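Two structures of bradavidin 2 from Bradyrhizobium japonicum compared at one contact. The protein binds biotin within a beta barrel of the avidin family. Structure 1 is PDB 4GGZ (chain A, 1.75 Å), residues N18-E23 and N40-F45; structure 2 is PDB 4GGR (chain B, 1.90 Å), residues N18-E23 and N40-F45. Structure 2 is superposed on structure 1 by the backbone atoms of these residues (RMSD 0.30 Å); each is numbered along its deposited sequence.

Structure 1 (4GGZ); sequences NERGSE and NHAQGF. With BTN (biotin), chain C.
Ser22 and His41 join two loops at one end of the avidin-type barrel, the first linking strands 14-18 and 23-28, the second following strand 33-39. His41 N donates almost straight to Ser22 OG (2.9 Å, 169°). Ser22 OG donates to biotin O3 at 2.7 Å, and Asn18 ND2 donates to the same O3 at 2.8 Å. Asn18 OD1 accepts from Arg20 N, closing an Asx turn, and from Ser22 N through the opposite face of its plane. Biotin N2 donates to Asn40 OD1 (2.9 Å, 172°). Arg20 lays CD against Ala42 CB (3.8 Å), its NH1 3.7 Å from Phe45 CE1 and its NE salt-bridged to Asp109. Biotin C4 sits 3.6 Å above the Phe45 ring, over its centre. Against the close fit round buried Ser22, Asn40 and Ala42, exposed Gln43 and Gly44 form the solvent side, in a type II beta turn.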
loop_
_atom_site.group_PDB
_atom_site.type_symbol
_atom_site.label_atom_id
_atom_site.label_comp_id
_atom_site.label_asym_id
_atom_site.label_seq_id
_atom_site.Cartn_x
_atom_site.Cartn_y
_atom_site.Cartn_z
ATOM N N ASN A 18 -1.140 -8.964 -2.172
ATOM C CA ASN A 18 -1.501 -9.277 -0.785
ATOM C C ASN A 18 -2.603 -10.325 -0.777
ATOM O O ASN A 18 -3.002 -10.794 -1.849
ATOM C CB ASN A 18 -1.852 -8.066 0.072
ATOM C CG ASN A 18 -3.108 -7.352 -0.363
ATOM O OD1 ASN A 18 -3.959 -7.936 -1.010
ATOM N ND2 ASN A 18 -3.218 -6.032 -0.001
ATOM N N GLU A 19 -3.058 -10.693 0.419
ATOM C CA GLU A 19 -4.026 -11.811 0.521
ATOM C C GLU A 19 -5.394 -11.459 -0.032
ATOM O O GLU A 19 -6.246 -12.356 -0.272
ATOM C CB GLU A 19 -4.186 -12.299 1.956
ATOM C CG GLU A 19 -2.908 -12.802 2.606
ATOM C CD GLU A 19 -3.084 -13.102 4.109
ATOM O OE1 GLU A 19 -2.342 -13.959 4.621
ATOM O OE2 GLU A 19 -3.955 -12.487 4.780
ATOM N N ARG A 20 -5.632 -10.165 -0.239
ATOM C CA ARG A 20 -6.935 -9.704 -0.735
ATOM C C ARG A 20 -6.948 -9.663 -2.270
ATOM O O ARG A 20 -8.004 -9.467 -2.891
ATOM C CB ARG A 20 -7.203 -8.299 -0.178
ATOM C CG ARG A 20 -7.018 -8.184 1.311
ATOM C CD ARG A 20 -7.272 -6.783 1.779
ATOM N NE ARG A 20 -6.894 -6.658 3.181
ATOM C CZ ARG A 20 -7.765 -6.470 4.154
ATOM N NH1 ARG A 20 -9.053 -6.395 3.868
ATOM N NH2 ARG A 20 -7.347 -6.364 5.414
ATOM N N GLY A 21 -5.761 -9.823 -2.867
ATOM C CA GLY A 21 -5.581 -9.843 -4.297
ATOM C C GLY A 21 -4.961 -8.556 -4.836
ATOM O O GLY A 21 -4.825 -8.389 -6.061
ATOM N N SER A 22 -4.706 -7.613 -3.946
ATOM C CA SER A 22 -4.219 -6.282 -4.404
ATOM C C SER A 22 -2.763 -6.363 -4.831
ATOM O O SER A 22 -2.048 -7.233 -4.340
ATOM C CB SER A 22 -4.406 -5.240 -3.313
ATOM O OG SER A 22 -5.812 -4.968 -3.084
ATOM N N GLU A 23 -2.284 -5.404 -5.661
ATOM C CA GLU A 23 -0.976 -5.550 -6.330
ATOM C C GLU A 23 -0.141 -4.337 -5.964
ATOM O O GLU A 23 -0.668 -3.237 -6.013
ATOM C CB GLU A 23 -1.117 -5.489 -7.871
ATOM C CG GLU A 23 -2.227 -6.295 -8.555
ATOM C CD GLU A 23 -2.379 -5.937 -10.047
ATOM O OE1 GLU A 23 -3.501 -5.562 -10.492
ATOM O OE2 GLU A 23 -1.370 -6.005 -10.794
ATOM N N ASN A 40 -5.816 -1.644 -6.102
ATOM C CA ASN A 40 -6.708 -2.403 -5.192
ATOM C C ASN A 40 -7.465 -3.464 -5.939
ATOM O O ASN A 40 -7.990 -3.204 -7.029
ATOM C CB ASN A 40 -7.697 -1.430 -4.522
ATOM C CG ASN A 40 -8.636 -2.135 -3.565
ATOM O OD1 ASN A 40 -8.202 -2.983 -2.790
ATOM N ND2 ASN A 40 -9.912 -1.791 -3.618
ATOM N N HIS A 41 -7.623 -4.632 -5.313
ATOM C CA HIS A 41 -8.543 -5.646 -5.798
ATOM C C HIS A 41 -9.283 -6.233 -4.618
ATOM O O HIS A 41 -9.900 -7.305 -4.749
ATOM C CB HIS A 41 -7.764 -6.744 -6.551
ATOM C CG HIS A 41 -7.205 -6.282 -7.857
ATOM N ND1 HIS A 41 -8.005 -5.860 -8.899
ATOM C CD2 HIS A 41 -5.926 -6.157 -8.286
ATOM C CE1 HIS A 41 -7.240 -5.491 -9.916
ATOM N NE2 HIS A 41 -5.977 -5.663 -9.571
ATOM N N ALA A 42 -9.246 -5.522 -3.486
ATOM C CA ALA A 42 -9.809 -6.014 -2.234
ATOM C C ALA A 42 -11.321 -5.997 -2.210
ATOM O O ALA A 42 -11.960 -4.991 -2.436
ATOM C CB ALA A 42 -9.235 -5.234 -1.039
ATOM N N GLN A 43 -11.915 -7.135 -1.869
ATOM C CA GLN A 43 -13.337 -7.126 -1.712
ATOM C C GLN A 43 -13.753 -6.257 -0.511
ATOM O O GLN A 43 -13.156 -6.301 0.575
ATOM C CB GLN A 43 -13.808 -8.558 -1.522
ATOM C CG GLN A 43 -15.250 -8.721 -1.843
ATOM C CD GLN A 43 -15.584 -10.146 -1.986
ATOM O OE1 GLN A 43 -15.368 -10.751 -3.047
ATOM N NE2 GLN A 43 -16.075 -10.730 -0.909
ATOM N N GLY A 44 -14.785 -5.461 -0.716
ATOM C CA GLY A 44 -15.318 -4.625 0.342
ATOM C C GLY A 44 -14.778 -3.203 0.273
ATOM O O GLY A 44 -15.074 -2.405 1.168
ATOM N N PHE A 45 -14.007 -2.903 -0.781
ATOM C CA PHE A 45 -13.407 -1.571 -1.002
ATOM C C PHE A 45 -13.644 -1.114 -2.446
ATOM O O PHE A 45 -13.927 -1.926 -3.326
ATOM C CB PHE A 45 -11.920 -1.599 -0.710
ATOM C CG PHE A 45 -11.574 -1.993 0.721
ATOM C CD1 PHE A 45 -11.434 -3.333 1.077
ATOM C CD2 PHE A 45 -11.390 -1.014 1.697
ATOM C CE1 PHE A 45 -11.084 -3.715 2.430
ATOM C CE2 PHE A 45 -11.052 -1.353 3.047
ATOM C CZ PHE A 45 -10.909 -2.738 3.406
HETATM C C11 BTN C . -11.327 3.096 -0.748
HETATM O O11 BTN C . -12.124 2.110 -0.593
HETATM O O12 BTN C . -11.562 4.183 -0.146
HETATM C C10 BTN C . -10.113 3.021 -1.651
HETATM C C9 BTN C . -9.490 1.620 -1.747
HETATM C C8 BTN C . -8.941 1.190 -0.381
HETATM C C7 BTN C . -8.304 -0.217 -0.446
HETATM C C2 BTN C . -7.758 -0.631 0.933
HETATM S S1 BTN C . -6.173 -0.111 1.215
HETATM C C6 BTN C . -6.106 -1.203 2.664
HETATM C C5 BTN C . -6.782 -2.505 2.235
HETATM N N1 BTN C . -5.840 -3.396 1.591
HETATM C C3 BTN C . -6.160 -3.558 0.306
HETATM O O3 BTN C . -5.442 -4.370 -0.523
HETATM N N2 BTN C . -7.215 -2.864 -0.055
HETATM C C4 BTN C . -7.729 -2.152 1.117
HETATM O O HOH W 1 -10.416 -9.700 -1.631
#

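Structure 2 (4GGR); sequences NERGSE and NHAQGF.
His41 N donates almost straight to Ser22 OG (3.1 Å, 167°), tying the two loops together at a buried point. A water is modelled 2.6 Å from Ser22 OG and donates to Asn40 OD1 at 2.5 Å; it lies between two of the polar groups at the biotin site, though the short spacing leaves its exact placement doubtful. Asn18 OD1 accepts from Arg20 N, closing an Asx turn, and from Ser22 N through the opposite face of its plane, while Asn18 ND2 makes a weak hydrogen bond to Asp109. Arg20 lays CD against Ala42 CB (3.7 Å); its NH1 is 4.4 Å from Phe45 CE1 and its NE is salt-bridged to Asp109. Against the close fit round buried Ser22, Asn40 and Ala42, the outer side is loose: exposed Gln43 and Gly44 lie in a type II beta turn facing solvent.

How the two compare
Biotin is bound in structure 1 alone, and with it come the bonds of Asn18(A) ND2 and Ser22(A) OG to its O3 and of its N2 to Asn40(A) OD1. In structure 2 no ligand is modelled at that place; a water modelled there lies between Ser22(B) OG and Asn40(B) OD1, two of the groups that bind biotin in structure 1, at short distances that leave its exact placement doubtful. The framework bonds are kept: His41(A) N to Ser22(A) OG and Arg20(A) N and Ser22(A) N to Asn18(A) OD1 recur in chain B. The comparable CA atoms coincide within the error, and the side chains of Ser22(A), Asn40(A) and Phe45(A) match their counterparts in place, consistent with these groups holding similar positions with and without the ligand. The packing difference that can be read is the biotin contact: its C4 covers the centre of the Phe45(A) ring and its N2 lies 3.3 Å from Ala42(A) CB, and both ligand contacts are absent at Phe45(B) and Ala42(B).

Structure 2 (4GGR)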
loop_
_atom_site.group_PDB
_atom_site.type_symbol
_atom_site.label_atom_id
_atom_site.label_comp_id
_atom_site.label_asym_id
_atom_site.label_seq_id
_atom_site.Cartn_x
_atom_site.Cartn_y
_atom_site.Cartn_z
ATOM N N ASN B 18 -1.096 -8.853 -1.989
ATOM C CA ASN B 18 -1.519 -9.159 -0.622
ATOM C C ASN B 18 -2.486 -10.299 -0.669
ATOM O O ASN B 18 -2.725 -10.837 -1.744
ATOM C CB ASN B 18 -2.095 -7.967 0.175
ATOM C CG ASN B 18 -3.422 -7.487 -0.347
ATOM O OD1 ASN B 18 -4.055 -8.149 -1.143
ATOM N ND2 ASN B 18 -3.858 -6.306 0.100
ATOM N N GLU B 19 -3.034 -10.668 0.492
ATOM C CA GLU B 19 -3.902 -11.840 0.581
ATOM C C GLU B 19 -5.247 -11.553 -0.053
ATOM O O GLU B 19 -6.012 -12.481 -0.297
ATOM C CB GLU B 19 -4.105 -12.314 2.035
ATOM C CG GLU B 19 -3.003 -11.883 3.032
ATOM C CD GLU B 19 -2.914 -12.744 4.309
ATOM O OE1 GLU B 19 -2.617 -13.960 4.208
ATOM O OE2 GLU B 19 -3.086 -12.185 5.422
ATOM N N ARG B 20 -5.536 -10.279 -0.319
ATOM C CA ARG B 20 -6.824 -9.900 -0.912
ATOM C C ARG B 20 -6.705 -9.865 -2.420
ATOM O O ARG B 20 -7.697 -9.799 -3.111
ATOM C CB ARG B 20 -7.317 -8.538 -0.385
ATOM C CG ARG B 20 -7.456 -8.471 1.131
ATOM C CD ARG B 20 -7.272 -7.024 1.602
ATOM N NE ARG B 20 -6.633 -6.925 2.914
ATOM C CZ ARG B 20 -7.274 -7.002 4.079
ATOM N NH1 ARG B 20 -8.595 -7.171 4.111
ATOM N NH2 ARG B 20 -6.596 -6.904 5.220
ATOM N N GLY B 21 -5.491 -9.943 -2.935
ATOM C CA GLY B 21 -5.305 -9.860 -4.374
ATOM C C GLY B 21 -4.890 -8.488 -4.866
ATOM O O GLY B 21 -4.737 -8.290 -6.066
ATOM N N SER B 22 -4.742 -7.528 -3.958
ATOM C CA SER B 22 -4.301 -6.198 -4.363
ATOM C C SER B 22 -2.878 -6.289 -4.819
ATOM O O SER B 22 -2.132 -7.110 -4.319
ATOM C CB SER B 22 -4.444 -5.219 -3.210
ATOM O OG SER B 22 -5.832 -5.109 -2.903
ATOM N N GLU B 23 -2.479 -5.463 -5.777
ATOM C CA GLU B 23 -1.160 -5.636 -6.360
ATOM C C GLU B 23 -0.312 -4.410 -6.095
ATOM O O GLU B 23 -0.835 -3.279 -6.131
ATOM C CB GLU B 23 -1.269 -5.795 -7.871
ATOM C CG GLU B 23 -2.372 -6.691 -8.418
ATOM C CD GLU B 23 -2.576 -6.447 -9.910
ATOM O OE1 GLU B 23 -3.686 -6.031 -10.334
ATOM O OE2 GLU B 23 -1.612 -6.638 -10.670
ATOM N N ASN B 40 -6.018 -1.775 -6.103
ATOM C CA ASN B 40 -6.836 -2.439 -5.113
ATOM C C ASN B 40 -7.720 -3.475 -5.792
ATOM O O ASN B 40 -8.232 -3.231 -6.887
ATOM C CB ASN B 40 -7.707 -1.404 -4.418
ATOM C CG ASN B 40 -8.614 -2.000 -3.381
ATOM O OD1 ASN B 40 -8.158 -2.612 -2.417
ATOM N ND2 ASN B 40 -9.909 -1.803 -3.552
ATOM N N HIS B 41 -7.866 -4.631 -5.155
ATOM C CA HIS B 41 -8.797 -5.650 -5.617
ATOM C C HIS B 41 -9.486 -6.258 -4.420
ATOM O O HIS B 41 -10.187 -7.284 -4.542
ATOM C CB HIS B 41 -8.084 -6.756 -6.395
ATOM C CG HIS B 41 -7.604 -6.327 -7.731
ATOM N ND1 HIS B 41 -6.263 -6.241 -8.037
ATOM C CD2 HIS B 41 -8.276 -5.918 -8.832
ATOM C CE1 HIS B 41 -6.129 -5.811 -9.278
ATOM N NE2 HIS B 41 -7.334 -5.594 -9.775
ATOM N N ALA B 42 -9.301 -5.610 -3.270
ATOM C CA ALA B 42 -9.842 -6.102 -2.007
ATOM C C ALA B 42 -11.348 -6.028 -2.068
ATOM O O ALA B 42 -11.907 -4.979 -2.395
ATOM C CB ALA B 42 -9.322 -5.262 -0.865
ATOM N N GLN B 43 -12.020 -7.140 -1.788
ATOM C CA GLN B 43 -13.484 -7.130 -1.788
ATOM C C GLN B 43 -13.984 -6.116 -0.760
ATOM O O GLN B 43 -13.421 -5.998 0.332
ATOM C CB GLN B 43 -14.046 -8.525 -1.517
ATOM C CG GLN B 43 -13.690 -9.114 -0.158
ATOM C CD GLN B 43 -14.837 -9.019 0.852
ATOM O OE1 GLN B 43 -14.892 -8.088 1.669
ATOM N NE2 GLN B 43 -15.766 -9.993 0.800
ATOM N N GLY B 44 -15.012 -5.362 -1.135
ATOM C CA GLY B 44 -15.601 -4.384 -0.244
ATOM C C GLY B 44 -14.762 -3.146 0.020
ATOM O O GLY B 44 -15.049 -2.416 0.961
ATOM N N PHE B 45 -13.717 -2.906 -0.771
ATOM C CA PHE B 45 -13.059 -1.582 -0.775
ATOM C C PHE B 45 -13.232 -0.990 -2.159
ATOM O O PHE B 45 -13.263 -1.732 -3.141
ATOM C CB PHE B 45 -11.577 -1.653 -0.391
ATOM C CG PHE B 45 -11.335 -2.074 1.031
ATOM C CD1 PHE B 45 -11.383 -3.422 1.397
ATOM C CD2 PHE B 45 -11.065 -1.130 2.012
ATOM C CE1 PHE B 45 -11.153 -3.817 2.717
ATOM C CE2 PHE B 45 -10.841 -1.518 3.331
ATOM C CZ PHE B 45 -10.885 -2.859 3.683
HETATM O O HOH W 2 -6.059 -3.168 -1.178
#